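Local coordinates for designed protein 5L6HC3_1 (Synthetic construct, PDB 5IZS) that assembles into a designed homotrimer of helical hairpins, its oligomeric specificity mediated by designed hydrogen-bond networks, at residues L31-D34 / L35-T39. Numbering follows the deposited sequence.
Sequences LNID and LVRKT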
loop_
_atom_site.group_PDB
_atom_site.type_symbol
_atom_site.label_atom_id
_atom_site.label_comp_id
_atom_site.label_asym_id
_atom_site.label_seq_id
_atom_site.Cartn_x
_atom_site.Cartn_y
_atom_site.Cartn_z
ATOM N N LEU C 31 -9.502 -5.680 5.387
ATOM C CA LEU C 31 -10.545 -4.844 5.972
ATOM C C LEU C 31 -11.566 -4.457 4.908
ATOM O O LEU C 31 -12.771 -4.467 5.154
ATOM C CB LEU C 31 -9.948 -3.586 6.605
ATOM C CG LEU C 31 -9.164 -3.736 7.909
ATOM C CD1 LEU C 31 -8.717 -2.369 8.396
ATOM C CD2 LEU C 31 -10.016 -4.430 8.959
ATOM N N ASN C 32 -11.069 -4.124 3.720
ATOM C CA ASN C 32 -11.921 -3.698 2.615
ATOM C C ASN C 32 -12.828 -4.813 2.094
ATOM O O ASN C 32 -13.992 -4.575 1.778
ATOM C CB ASN C 32 -11.068 -3.153 1.470
ATOM C CG ASN C 32 -10.360 -1.859 1.832
ATOM O OD1 ASN C 32 -10.681 -1.220 2.835
ATOM N ND2 ASN C 32 -9.395 -1.463 1.009
ATOM N N ILE C 33 -12.290 -6.026 2.011
ATOM C CA ILE C 33 -13.050 -7.180 1.536
ATOM C C ILE C 33 -14.124 -7.585 2.545
ATOM O O ILE C 33 -15.240 -7.945 2.169
ATOM C CB ILE C 33 -12.119 -8.375 1.248
ATOM C CG1 ILE C 33 -11.134 -8.015 0.134
ATOM C CG2 ILE C 33 -12.916 -9.611 0.852
ATOM C CD1 ILE C 33 -9.922 -8.917 0.080
ATOM N N ASP C 34 -13.779 -7.516 3.830
ATOM C CA ASP C 34 -14.729 -7.795 4.906
ATOM C C ASP C 34 -15.880 -6.789 4.908
ATOM O O ASP C 34 -17.036 -7.158 5.121
ATOM C CB ASP C 34 -14.027 -7.781 6.268
ATOM C CG ASP C 34 -13.034 -8.923 6.432
ATOM O OD1 ASP C 34 -13.202 -9.969 5.768
ATOM O OD2 ASP C 34 -12.080 -8.771 7.226
ATOM N N LEU C 35 -15.558 -5.521 4.665
ATOM C CA LEU C 35 -16.567 -4.465 4.639
ATOM C C LEU C 35 -17.539 -4.666 3.479
ATOM O O LEU C 35 -18.740 -4.441 3.621
ATOM C CB LEU C 35 -15.906 -3.088 4.541
ATOM C CG LEU C 35 -16.842 -1.878 4.511
ATOM C CD1 LEU C 35 -17.686 -1.819 5.777
ATOM C CD2 LEU C 35 -16.053 -0.586 4.323
ATOM N N VAL C 36 -17.016 -5.097 2.337
ATOM C CA VAL C 36 -17.846 -5.383 1.172
ATOM C C VAL C 36 -18.688 -6.638 1.401
ATOM O O VAL C 36 -19.846 -6.700 0.983
ATOM C CB VAL C 36 -16.993 -5.551 -0.101
ATOM C CG1 VAL C 36 -17.861 -5.944 -1.286
ATOM C CG2 VAL C 36 -16.240 -4.265 -0.399
ATOM N N ARG C 37 -18.106 -7.633 2.068
ATOM C CA ARG C 37 -18.838 -8.855 2.384
ATOM C C ARG C 37 -20.037 -8.557 3.277
ATOM O O ARG C 37 -21.157 -8.966 2.980
ATOM C CB ARG C 37 -17.937 -9.881 3.070
ATOM C CG ARG C 37 -18.700 -11.129 3.507
ATOM C CD ARG C 37 -17.819 -12.131 4.240
ATOM N NE ARG C 37 -16.720 -12.620 3.415
ATOM C CZ ARG C 37 -15.437 -12.403 3.685
ATOM N NH1 ARG C 37 -15.098 -11.708 4.763
ATOM N NH2 ARG C 37 -14.495 -12.885 2.884
ATOM N N LYS C 38 -19.794 -7.841 4.368
ATOM C CA LYS C 38 -20.849 -7.499 5.314
ATOM C C LYS C 38 -21.875 -6.556 4.689
ATOM O O LYS C 38 -23.052 -6.585 5.039
ATOM C CB LYS C 38 -20.254 -6.872 6.577
ATOM C CG LYS C 38 -19.497 -7.857 7.463
ATOM C CD LYS C 38 -18.808 -7.163 8.633
ATOM C CE LYS C 38 -18.078 -8.164 9.521
ATOM N NZ LYS C 38 -17.351 -7.515 10.648
ATOM N N THR C 39 -21.430 -5.728 3.749
ATOM C CA THR C 39 -22.326 -4.778 3.096
ATOM C C THR C 39 -23.375 -5.482 2.237
ATOM O O THR C 39 -24.531 -5.054 2.186
ATOM C CB THR C 39 -21.551 -3.781 2.222
ATOM O OG1 THR C 39 -21.026 -2.733 3.046
#
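D34 and R37 form a salt bridge one turn apart on helix 6-41. R37 NH1 donates to D34 OD1 at 2.8 Å, but the bond is bent, with an N-H...O angle of 131°. NH1 comes to the anti side of OD1, somewhat out of the carboxylate plane, and the carboxylate and guanidinium planes stand 45° apart. A bend at chi3 (-61°) turns the R37 guanidinium back toward D34. I33 CG2 lies 4.2 Å from R37 NH2. Without the guanidinium, as with an alanine here, the D34 carboxylate would probably lose its charged mate on this turn. This partly exposed side is the looser one.

The buried side is tighter. V36 CG2 sits 3.1 Å from N32 O, the carbonyl that also accepts V36 N. Along the helix, R37 N and K38 N bond to I33 O and D34 O. T39 OG1 and T39 N both donate to L35 O, from opposite faces of its plane.

N32 ND2 donates to Q29 OE1 of the third subunit, and N32 packs on N32 of both other subunits, consistent with a designed network in the trimer interface. I33 and R37 rest on I52 of the second subunit. L31 and L35 pack against helix 45-82 of their own chain.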